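Local coordinates for protein 5-cytosine DNA methyltransferase (Entamoeba histolytica, PDB 3QV2) that binds S-adenosyl-L-homocysteine and, as a DNMT2-type member of the C5-methyltransferase family, probably transfers methyl groups from S-adenosylmethionine to cytosine in DNA or tRNA, at residues A[15-20]-A[62-67]; A[114-119]-A[150-155]; A[138-143]-A[173-178]. One frame throughout, in Å; residues are numbered along the deposited sequence.

Interaction 1 (A[15-20]-A[62-67]); sequences EFFSGI and KNLDSI. With SAH (S-adenosyl-L-homocysteine), chain B; SO4 (sulfate ion), chain C.
Leu64 and the consecutive aromatics Phe16 and Phe17 form a small, buried, apolar contact at the end of strand 11-16, where the loop before helix 69-74 borders the adenine end of the bound S-adenosyl-L-homocysteine. One methyl does most of the touching. Leu64 CD2 sits over a face of the Phe17 ring, 3.7 Å from its centroid and displaced toward the rim near CE1 and CZ, a CH-pi contact. The same methyl lies 3.8 Å from Phe16 CD1, meeting that ring obliquely. The other branch, CD1, turns to the adenine, so a forked leucine suits a place between two rings and a nucleobase. This is the Rossmann-like cofactor site of class I methyltransferases, in which the loop following the first strand runs along the cofactor; Phe17, Ser18, Gly19 and Ile20 lie in what is probably the Phe-x-Gly-x-Gly motif of the C5-methyltransferases. Phe17 presents its edge to the ribose, CD1 lying 3.3 Å from SAH O4'; a first torsion of -41° places the ring beside its own backbone N. Gly19 CA packs closely on SAH CB, and its positive phi suits glycine. Within the two segments, polar recognition comes from the backbone and Asn63, while Asp42 and Ser83 add bonds from outside. Ile20 N gives a practically straight bond (179°) to SAH O. Leu64 N reaches SAH N1 at 3.3 Å. SAH N6 donates to Asn63 OD1 at 2.9 Å. That OD1 also accepts from Asp65 N on a lone pair, at 3.0 Å, an Asx turn that steadies the amide facing the adenine amino group.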
loop_
_atom_site.group_PDB
_atom_site.type_symbol
_atom_site.label_atom_id
_atom_site.label_comp_id
_atom_site.label_asym_id
_atom_site.label_seq_id
_atom_site.Cartn_x
_atom_site.Cartn_y
_atom_site.Cartn_z
ATOM N N GLU A 15 2.052 8.770 -11.069
ATOM C CA GLU A 15 2.096 7.977 -9.845
ATOM C C GLU A 15 2.695 8.775 -8.690
ATOM O O GLU A 15 3.878 8.642 -8.378
ATOM C CB GLU A 15 2.893 6.693 -10.085
ATOM C CG GLU A 15 2.684 5.599 -9.051
ATOM C CD GLU A 15 3.316 4.282 -9.471
ATOM O OE1 GLU A 15 3.220 3.303 -8.703
ATOM O OE2 GLU A 15 3.905 4.225 -10.571
ATOM N N PHE A 16 1.872 9.608 -8.062
ATOM C CA PHE A 16 2.320 10.423 -6.939
ATOM C C PHE A 16 2.656 9.557 -5.729
ATOM O O PHE A 16 1.968 8.574 -5.451
ATOM C CB PHE A 16 1.254 11.451 -6.561
ATOM C CG PHE A 16 0.975 12.466 -7.635
ATOM C CD1 PHE A 16 1.901 13.453 -7.929
ATOM C CD2 PHE A 16 -0.220 12.446 -8.336
ATOM C CE1 PHE A 16 1.645 14.392 -8.908
ATOM C CE2 PHE A 16 -0.482 13.386 -9.316
ATOM C CZ PHE A 16 0.452 14.361 -9.602
ATOM N N PHE A 17 3.709 9.934 -5.009
ATOM C CA PHE A 17 4.171 9.167 -3.857
ATOM C C PHE A 17 4.328 7.705 -4.255
ATOM O O PHE A 17 3.863 6.804 -3.556
ATOM C CB PHE A 17 3.191 9.305 -2.689
ATOM C CG PHE A 17 2.654 10.698 -2.511
ATOM C CD1 PHE A 17 3.400 11.669 -1.863
ATOM C CD2 PHE A 17 1.402 11.038 -2.999
ATOM C CE1 PHE A 17 2.907 12.953 -1.703
ATOM C CE2 PHE A 17 0.904 12.319 -2.843
ATOM C CZ PHE A 17 1.658 13.277 -2.195
ATOM N N SER A 18 4.996 7.484 -5.383
ATOM C CA SER A 18 5.078 6.167 -6.011
ATOM C C SER A 18 5.634 5.058 -5.119
ATOM O O SER A 18 5.268 3.894 -5.276
ATOM C CB SER A 18 5.886 6.249 -7.310
ATOM O OG SER A 18 7.096 6.957 -7.114
ATOM N N GLY A 19 6.517 5.412 -4.192
ATOM C CA GLY A 19 7.122 4.423 -3.317
ATOM C C GLY A 19 7.824 3.325 -4.097
ATOM O O GLY A 19 8.755 3.597 -4.855
ATOM N N ILE A 20 7.378 2.085 -3.918
ATOM C CA ILE A 20 7.982 0.954 -4.618
ATOM C C ILE A 20 7.135 0.491 -5.803
ATOM O O ILE A 20 7.415 -0.544 -6.408
ATOM C CB ILE A 20 8.238 -0.241 -3.674
ATOM C CG1 ILE A 20 6.916 -0.830 -3.179
ATOM C CG2 ILE A 20 9.116 0.177 -2.503
ATOM C CD1 ILE A 20 7.091 -2.027 -2.268
ATOM N N LYS A 62 11.141 15.736 -7.938
ATOM C CA LYS A 62 10.595 17.068 -7.704
ATOM C C LYS A 62 9.624 17.032 -6.528
ATOM O O LYS A 62 8.657 16.271 -6.538
ATOM C CB LYS A 62 9.893 17.585 -8.961
ATOM C CG LYS A 62 9.335 18.992 -8.829
ATOM C CD LYS A 62 10.436 19.995 -8.526
ATOM C CE LYS A 62 9.882 21.406 -8.390
ATOM N NZ LYS A 62 10.958 22.417 -8.188
ATOM N N ASN A 63 9.885 17.852 -5.515
ATOM C CA ASN A 63 9.064 17.854 -4.307
ATOM C C ASN A 63 7.615 18.236 -4.597
ATOM O O ASN A 63 7.347 19.265 -5.215
ATOM C CB ASN A 63 9.654 18.789 -3.250
ATOM C CG ASN A 63 9.185 18.454 -1.848
ATOM O OD1 ASN A 63 8.028 18.682 -1.496
ATOM N ND2 ASN A 63 10.087 17.913 -1.037
ATOM N N LEU A 64 6.686 17.399 -4.145
ATOM C CA LEU A 64 5.269 17.584 -4.435
ATOM C C LEU A 64 4.643 18.724 -3.637
ATOM O O LEU A 64 3.483 19.077 -3.853
ATOM C CB LEU A 64 4.496 16.283 -4.197
ATOM C CG LEU A 64 4.458 15.279 -5.352
ATOM C CD1 LEU A 64 5.794 15.210 -6.066
ATOM C CD2 LEU A 64 4.039 13.899 -4.865
ATOM N N ASP A 65 5.413 19.300 -2.720
ATOM C CA ASP A 65 4.936 20.435 -1.937
ATOM C C ASP A 65 4.796 21.687 -2.794
ATOM O O ASP A 65 3.944 22.536 -2.530
ATOM C CB ASP A 65 5.880 20.729 -0.767
ATOM C CG ASP A 65 5.844 19.653 0.299
ATOM O OD1 ASP A 65 4.895 18.843 0.300
ATOM O OD2 ASP A 65 6.763 19.628 1.144
ATOM N N SER A 66 5.633 21.800 -3.822
ATOM C CA SER A 66 5.722 23.039 -4.588
ATOM C C SER A 66 5.740 22.840 -6.102
ATOM O O SER A 66 5.919 23.802 -6.848
ATOM C CB SER A 66 6.969 23.821 -4.169
ATOM O OG SER A 66 8.148 23.088 -4.464
ATOM N N ILE A 67 5.559 21.605 -6.559
ATOM C CA ILE A 67 5.595 21.328 -7.994
ATOM C C ILE A 67 4.585 22.194 -8.751
ATOM O O ILE A 67 3.435 22.338 -8.334
ATOM C CB ILE A 67 5.363 19.835 -8.307
ATOM C CG1 ILE A 67 5.602 19.561 -9.795
ATOM C CG2 ILE A 67 3.964 19.411 -7.891
ATOM C CD1 ILE A 67 5.583 18.093 -10.165
HETATM N N SAH B . 2.146 3.369 -2.237
HETATM C CA SAH B . 3.591 3.348 -2.359
HETATM C CB SAH B . 4.248 4.030 -1.168
HETATM C CG SAH B . 3.494 5.118 -0.443
HETATM S SD SAH B . 4.274 5.835 1.017
HETATM C C SAH B . 4.058 1.921 -2.504
HETATM O O SAH B . 5.217 1.599 -2.117
HETATM O OXT SAH B . 3.285 1.045 -3.020
HETATM C "C5'" SAH B . 4.383 7.600 0.817
HETATM C "C4'" SAH B . 5.470 8.144 -0.036
HETATM O "O4'" SAH B . 5.218 9.486 -0.266
HETATM C "C3'" SAH B . 6.746 8.056 0.677
HETATM O "O3'" SAH B . 7.571 7.136 0.047
HETATM C "C2'" SAH B . 7.346 9.365 0.641
HETATM O "O2'" SAH B . 8.655 9.274 0.198
HETATM C "C1'" SAH B . 6.533 10.124 -0.312
HETATM N N9 SAH B . 6.537 11.528 -0.012
HETATM C C8 SAH B . 6.334 12.169 1.146
HETATM N N7 SAH B . 6.442 13.485 0.899
HETATM C C5 SAH B . 6.716 13.657 -0.417
HETATM C C6 SAH B . 6.927 14.785 -1.213
HETATM N N6 SAH B . 6.874 16.109 -0.645
HETATM N N1 SAH B . 7.183 14.603 -2.521
HETATM C C2 SAH B . 7.238 13.382 -3.071
HETATM N N3 SAH B . 7.038 12.288 -2.327
HETATM C C4 SAH B . 6.779 12.397 -1.011
HETATM S S SO4 C . 10.091 25.240 -10.506
HETATM O O1 SO4 C . 10.857 25.127 -9.266
HETATM O O2 SO4 C . 8.668 25.246 -10.189
HETATM O O3 SO4 C . 10.445 26.482 -11.191
HETATM O O4 SO4 C . 10.396 24.099 -11.366
#

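Interaction 2 (A[114-119]-A[150-155]); sequences DILPYL and NQYYIK
Leu116, Pro117, Asn150 and Tyr152 bring the turn that follows helix 106-115 against the link between helix 138-149 and strand 153-159. The apolar part is carried by Leu116, whose two methyls divide the work. CD2 lies against the amide of Asn150, 3.6 Å from its CG, and also packs on CB; the two side chains overlap in antiparallel fashion. CD2 also meets the Tyr152 ring obliquely, 4.0 Å from CE2, and CD1 comes equally near that atom, while Leu147 of helix 138-149 touches both Leu116 and Tyr152. With chi1 at -172°, Leu116 CG stands opposite its backbone N, which carries the fork toward the linker. Pro117 adds van der Waals contact at the partly exposed margin: its CA is 3.4 Å from Asn150 OD1, while CB and CG cross the amide at a slant.

No hydrogen bond joins the two segments. Asn150 ND2 donates to Ile146 O in the helix just before it, and Tyr152 OH bonds to Pro123 O. The backbone of the second segment is shaped by a Schellman motif: Gln151, with a positive phi of 72°, is the C-prime residue, Gln151 N bonding to Ile148 O and Tyr152 N to Leu147 O. That turn delivers the chain from the helix end into the strand.

Asn150 ND2 and the Tyr152 hydroxyl are bonded to carbonyls outside the two segments, and the leucine methyls offer the amide and the phenol no hydrogen bond, so the join itself depends on shape and dispersion rather than on directional bonds.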
loop_
_atom_site.group_PDB
_atom_site.type_symbol
_atom_site.label_atom_id
_atom_site.label_comp_id
_atom_site.label_asym_id
_atom_site.label_seq_id
_atom_site.Cartn_x
_atom_site.Cartn_y
_atom_site.Cartn_z
ATOM N N ASP A 114 -3.989 23.599 -5.533
ATOM C CA ASP A 114 -3.255 24.458 -6.452
ATOM C C ASP A 114 -3.154 23.931 -7.884
ATOM O O ASP A 114 -2.924 24.704 -8.812
ATOM C CB ASP A 114 -1.856 24.733 -5.897
ATOM C CG ASP A 114 -1.888 25.259 -4.474
ATOM O OD1 ASP A 114 -2.853 25.969 -4.125
ATOM O OD2 ASP A 114 -0.953 24.958 -3.703
ATOM N N ILE A 115 -3.325 22.627 -8.066
ATOM C CA ILE A 115 -3.148 22.025 -9.385
ATOM C C ILE A 115 -4.462 21.660 -10.073
ATOM O O ILE A 115 -4.819 22.239 -11.100
ATOM C CB ILE A 115 -2.263 20.765 -9.320
ATOM C CG1 ILE A 115 -0.951 21.071 -8.597
ATOM C CG2 ILE A 115 -2.005 20.224 -10.719
ATOM C CD1 ILE A 115 -0.119 22.137 -9.272
ATOM N N LEU A 116 -5.176 20.699 -9.496
ATOM C CA LEU A 116 -6.367 20.125 -10.122
ATOM C C LEU A 116 -7.369 21.145 -10.677
ATOM O O LEU A 116 -7.810 21.017 -11.818
ATOM C CB LEU A 116 -7.063 19.155 -9.157
ATOM C CG LEU A 116 -8.227 18.325 -9.703
ATOM C CD1 LEU A 116 -8.276 16.962 -9.034
ATOM C CD2 LEU A 116 -9.550 19.057 -9.532
ATOM N N PRO A 117 -7.738 22.155 -9.873
ATOM C CA PRO A 117 -8.782 23.094 -10.300
ATOM C C PRO A 117 -8.374 23.976 -11.478
ATOM O O PRO A 117 -9.223 24.689 -12.012
ATOM C CB PRO A 117 -8.995 23.971 -9.058
ATOM C CG PRO A 117 -8.435 23.180 -7.920
ATOM C CD PRO A 117 -7.280 22.438 -8.503
ATOM N N TYR A 118 -7.107 23.932 -11.878
ATOM C CA TYR A 118 -6.616 24.840 -12.912
ATOM C C TYR A 118 -6.136 24.137 -14.181
ATOM O O TYR A 118 -5.834 24.790 -15.179
ATOM C CB TYR A 118 -5.523 25.755 -12.348
ATOM C CG TYR A 118 -5.994 26.599 -11.185
ATOM C CD1 TYR A 118 -6.728 27.759 -11.397
ATOM C CD2 TYR A 118 -5.712 26.232 -9.876
ATOM C CE1 TYR A 118 -7.165 28.531 -10.335
ATOM C CE2 TYR A 118 -6.143 26.998 -8.811
ATOM C CZ TYR A 118 -6.869 28.145 -9.045
ATOM O OH TYR A 118 -7.302 28.913 -7.989
ATOM N N LEU A 119 -6.073 22.810 -14.146
ATOM C CA LEU A 119 -5.688 22.040 -15.325
ATOM C C LEU A 119 -6.691 22.239 -16.455
ATOM O O LEU A 119 -7.897 22.307 -16.217
ATOM C CB LEU A 119 -5.596 20.550 -14.990
ATOM C CG LEU A 119 -4.520 20.121 -13.991
ATOM C CD1 LEU A 119 -4.668 18.647 -13.651
ATOM C CD2 LEU A 119 -3.139 20.409 -14.544
ATOM N N ASN A 150 -15.234 20.300 -8.601
ATOM C CA ASN A 150 -14.661 20.114 -9.932
ATOM C C ASN A 150 -15.315 18.981 -10.724
ATOM O O ASN A 150 -14.699 18.403 -11.620
ATOM C CB ASN A 150 -13.144 19.923 -9.856
ATOM C CG ASN A 150 -12.411 21.210 -9.523
ATOM O OD1 ASN A 150 -12.041 21.975 -10.414
ATOM N ND2 ASN A 150 -12.203 21.458 -8.236
ATOM N N GLN A 151 -16.562 18.672 -10.378
ATOM C CA GLN A 151 -17.413 17.781 -11.169
ATOM C C GLN A 151 -17.034 16.298 -11.120
ATOM O O GLN A 151 -17.296 15.558 -12.069
ATOM C CB GLN A 151 -17.466 18.251 -12.628
ATOM C CG GLN A 151 -17.683 19.749 -12.802
ATOM C CD GLN A 151 -19.001 20.229 -12.223
ATOM O OE1 GLN A 151 -19.768 19.446 -11.664
ATOM N NE2 GLN A 151 -19.271 21.522 -12.359
ATOM N N TYR A 152 -16.431 15.863 -10.019
ATOM C CA TYR A 152 -16.049 14.462 -9.869
ATOM C C TYR A 152 -17.134 13.644 -9.182
ATOM O O TYR A 152 -17.847 14.143 -8.311
ATOM C CB TYR A 152 -14.744 14.336 -9.077
ATOM C CG TYR A 152 -13.491 14.553 -9.895
ATOM C CD1 TYR A 152 -12.880 13.495 -10.559
ATOM C CD2 TYR A 152 -12.915 15.809 -9.997
ATOM C CE1 TYR A 152 -11.733 13.686 -11.306
ATOM C CE2 TYR A 152 -11.768 16.012 -10.741
ATOM C CZ TYR A 152 -11.181 14.949 -11.393
ATOM O OH TYR A 152 -10.040 15.145 -12.134
ATOM N N TYR A 153 -17.257 12.383 -9.586
ATOM C CA TYR A 153 -18.072 11.417 -8.861
ATOM C C TYR A 153 -17.147 10.600 -7.968
ATOM O O TYR A 153 -16.105 10.124 -8.416
ATOM C CB TYR A 153 -18.820 10.501 -9.828
ATOM C CG TYR A 153 -19.855 11.215 -10.666
ATOM C CD1 TYR A 153 -21.178 11.295 -10.251
ATOM C CD2 TYR A 153 -19.510 11.812 -11.872
ATOM C CE1 TYR A 153 -22.128 11.946 -11.012
ATOM C CE2 TYR A 153 -20.452 12.466 -12.640
ATOM C CZ TYR A 153 -21.759 12.530 -12.206
ATOM O OH TYR A 153 -22.701 13.181 -12.969
ATOM N N ILE A 154 -17.524 10.440 -6.704
ATOM C CA ILE A 154 -16.638 9.811 -5.734
ATOM C C ILE A 154 -17.260 8.614 -5.026
ATOM O O ILE A 154 -18.327 8.720 -4.421
ATOM C CB ILE A 154 -16.169 10.824 -4.670
ATOM C CG1 ILE A 154 -15.580 12.067 -5.337
ATOM C CG2 ILE A 154 -15.156 10.185 -3.732
ATOM C CD1 ILE A 154 -15.198 13.158 -4.361
ATOM N N LYS A 155 -16.581 7.475 -5.116
ATOM C CA LYS A 155 -16.942 6.303 -4.331
ATOM C C LYS A 155 -15.755 5.859 -3.488
ATOM O O LYS A 155 -14.626 5.792 -3.971
ATOM C CB LYS A 155 -17.417 5.160 -5.226
ATOM C CG LYS A 155 -18.784 5.395 -5.841
ATOM C CD LYS A 155 -19.617 4.126 -5.828
ATOM C CE LYS A 155 -21.017 4.382 -6.362
ATOM N NZ LYS A 155 -21.732 5.422 -5.570
#

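Interaction 3 (A[138-143]-A[173-178]); sequences LVFKEI and YYVMAR
Phe140, on helix 138-149, meets Tyr173 and Val175 of strand 172-178 in a buried aromatic and aliphatic cluster. Tyr173 turns its edge to one face of the Phe140 ring in a T-shaped (edge-to-face) pair, centroids 5.5 Å apart and planes at 85°. The hydroxyl lies closest, Tyr173 OH being 3.2 Å from Phe140 CE1. Further round the phenylalanine ring, Val175 CG2 packs obliquely against CE2 at 3.6 Å, the two side chains reaching in from facing sides. Alternate residues of a strand point to the same side, which is why Tyr173 and Val175 reach one ring together. Both aromatic rings extend opposite their backbone N (chi1 178° for Phe140, 180° for Tyr173). The CA atoms of Phe140 and Val175 stay 10.0 Å apart, a separation that a long aromatic side chain at Phe140 suits.

In the second shell, the Tyr173 hydroxyl is hydrogen-bonded to Asp156 OD2, which fixes the end of the ring that reaches Phe140, and Phe134 meets the Phe140 ring. The helix thus packs on one face of the mixed Rossmann-like sheet, while strand 172-178 runs antiparallel between strands 125-130 and 153-159 and helix 311-321 packs on Tyr174 and Met176.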
loop_
_atom_site.group_PDB
_atom_site.type_symbol
_atom_site.label_atom_id
_atom_site.label_comp_id
_atom_site.label_asym_id
_atom_site.label_seq_id
_atom_site.Cartn_x
_atom_site.Cartn_y
_atom_site.Cartn_z
ATOM N N LEU A 138 -9.568 16.372 8.260
ATOM C CA LEU A 138 -9.913 17.666 7.690
ATOM C C LEU A 138 -9.274 17.795 6.315
ATOM O O LEU A 138 -9.780 18.505 5.447
ATOM C CB LEU A 138 -9.440 18.802 8.599
ATOM C CG LEU A 138 -10.167 18.950 9.935
ATOM C CD1 LEU A 138 -9.476 19.982 10.819
ATOM C CD2 LEU A 138 -11.629 19.313 9.708
ATOM N N VAL A 139 -8.156 17.103 6.126
ATOM C CA VAL A 139 -7.461 17.107 4.846
ATOM C C VAL A 139 -8.337 16.533 3.740
ATOM O O VAL A 139 -8.521 17.159 2.697
ATOM C CB VAL A 139 -6.146 16.309 4.909
ATOM C CG1 VAL A 139 -5.574 16.114 3.508
ATOM C CG2 VAL A 139 -5.145 17.005 5.821
ATOM N N PHE A 140 -8.877 15.341 3.966
ATOM C CA PHE A 140 -9.723 14.707 2.962
ATOM C C PHE A 140 -11.071 15.404 2.822
ATOM O O PHE A 140 -11.635 15.459 1.730
ATOM C CB PHE A 140 -9.934 13.221 3.257
ATOM C CG PHE A 140 -10.833 12.539 2.268
ATOM C CD1 PHE A 140 -12.091 12.095 2.641
ATOM C CD2 PHE A 140 -10.426 12.363 0.956
ATOM C CE1 PHE A 140 -12.919 11.473 1.728
ATOM C CE2 PHE A 140 -11.250 11.744 0.038
ATOM C CZ PHE A 140 -12.498 11.298 0.424
ATOM N N LYS A 141 -11.590 15.929 3.928
ATOM C CA LYS A 141 -12.839 16.680 3.889
ATOM C C LYS A 141 -12.738 17.782 2.843
ATOM O O LYS A 141 -13.669 18.018 2.075
ATOM C CB LYS A 141 -13.156 17.286 5.257
ATOM C CG LYS A 141 -14.379 18.189 5.252
ATOM C CD LYS A 141 -14.572 18.874 6.594
ATOM C CE LYS A 141 -15.701 19.893 6.541
ATOM N NZ LYS A 141 -17.018 19.262 6.242
ATOM N N GLU A 142 -11.588 18.450 2.817
ATOM C CA GLU A 142 -11.340 19.522 1.863
ATOM C C GLU A 142 -11.124 18.967 0.458
ATOM O O GLU A 142 -11.651 19.503 -0.516
ATOM C CB GLU A 142 -10.133 20.353 2.302
ATOM C CG GLU A 142 -9.868 21.581 1.447
ATOM C CD GLU A 142 -8.735 22.429 1.993
ATOM O OE1 GLU A 142 -8.272 22.152 3.120
ATOM O OE2 GLU A 142 -8.308 23.373 1.296
ATOM N N ILE A 143 -10.348 17.892 0.359
ATOM C CA ILE A 143 -10.113 17.238 -0.924
ATOM C C ILE A 143 -11.429 16.774 -1.543
ATOM O O ILE A 143 -11.638 16.905 -2.750
ATOM C CB ILE A 143 -9.150 16.040 -0.783
ATOM C CG1 ILE A 143 -7.731 16.528 -0.481
ATOM C CG2 ILE A 143 -9.162 15.195 -2.046
ATOM C CD1 ILE A 143 -6.735 15.411 -0.254
ATOM N N TYR A 173 -8.189 2.614 3.564
ATOM C CA TYR A 173 -9.237 3.441 2.987
ATOM C C TYR A 173 -8.916 3.725 1.527
ATOM O O TYR A 173 -7.777 4.052 1.186
ATOM C CB TYR A 173 -9.364 4.743 3.777
ATOM C CG TYR A 173 -10.424 5.694 3.270
ATOM C CD1 TYR A 173 -11.740 5.281 3.109
ATOM C CD2 TYR A 173 -10.112 7.014 2.976
ATOM C CE1 TYR A 173 -12.712 6.154 2.653
ATOM C CE2 TYR A 173 -11.075 7.894 2.523
ATOM C CZ TYR A 173 -12.372 7.459 2.363
ATOM O OH TYR A 173 -13.335 8.331 1.913
ATOM N N TYR A 174 -9.920 3.590 0.665
ATOM C CA TYR A 174 -9.725 3.765 -0.771
ATOM C C TYR A 174 -10.722 4.748 -1.376
ATOM O O TYR A 174 -11.930 4.626 -1.171
ATOM C CB TYR A 174 -9.838 2.421 -1.490
ATOM C CG TYR A 174 -8.875 1.370 -0.986
ATOM C CD1 TYR A 174 -7.578 1.300 -1.473
ATOM C CD2 TYR A 174 -9.265 0.444 -0.027
ATOM C CE1 TYR A 174 -6.695 0.341 -1.020
ATOM C CE2 TYR A 174 -8.388 -0.520 0.435
ATOM C CZ TYR A 174 -7.104 -0.567 -0.067
ATOM O OH TYR A 174 -6.223 -1.520 0.383
ATOM N N VAL A 175 -10.211 5.715 -2.131
ATOM C CA VAL A 175 -11.063 6.692 -2.796
ATOM C C VAL A 175 -10.993 6.524 -4.310
ATOM O O VAL A 175 -9.911 6.500 -4.892
ATOM C CB VAL A 175 -10.666 8.134 -2.433
ATOM C CG1 VAL A 175 -11.559 9.123 -3.160
ATOM C CG2 VAL A 175 -10.747 8.344 -0.930
ATOM N N MET A 176 -12.158 6.402 -4.936
ATOM C CA MET A 176 -12.245 6.259 -6.384
ATOM C C MET A 176 -13.043 7.407 -6.985
ATOM O O MET A 176 -14.260 7.484 -6.820
ATOM C CB MET A 176 -12.885 4.918 -6.746
ATOM C CG MET A 176 -12.031 3.715 -6.388
ATOM S SD MET A 176 -13.023 2.253 -6.030
ATOM C CE MET A 176 -13.782 2.746 -4.484
ATOM N N ALA A 177 -12.348 8.301 -7.680
ATOM C CA ALA A 177 -12.980 9.480 -8.253
ATOM C C ALA A 177 -12.805 9.528 -9.765
ATOM O O ALA A 177 -11.752 9.171 -10.288
ATOM C CB ALA A 177 -12.420 10.742 -7.613
ATOM N N ARG A 178 -13.849 9.967 -10.459
ATOM C CA ARG A 178 -13.803 10.099 -11.909
ATOM C C ARG A 178 -14.898 11.046 -12.393
ATOM O O ARG A 178 -15.800 11.402 -11.636
ATOM C CB ARG A 178 -13.933 8.732 -12.582
ATOM C CG ARG A 178 -15.310 8.105 -12.471
ATOM C CD ARG A 178 -15.293 6.659 -12.928
ATOM N NE ARG A 178 -16.628 6.176 -13.265
ATOM C CZ ARG A 178 -16.914 4.909 -13.542
ATOM N NH1 ARG A 178 -15.955 3.996 -13.514
ATOM N NH2 ARG A 178 -18.156 4.555 -13.842
#

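How the interactions relate
All three contacts reach the same mixed sheet, but only interaction 1 lines the cofactor pocket. Its Phe17 side chain is about 10 Å from that of Cys86, the predicted catalytic residue. Interaction 3 comes as near, with the Tyr173 side chain about 9 Å from that of Cys86 and about 13 Å from the bound cofactor product, whereas interaction 2 lies away from these sites. Helix 138-149 of interaction 3 runs straight into the 150-155 segment of interaction 2, and their strands are neighbours: Tyr153 N lies 2.7 Å from Arg178 O, a probable hydrogen bond. Interactions 1 and 2 touch where Ile67 O packs 3.7 Å from Ile115 CD1. Interactions 1 and 3 do not meet, their nearest atoms staying about 9 Å apart.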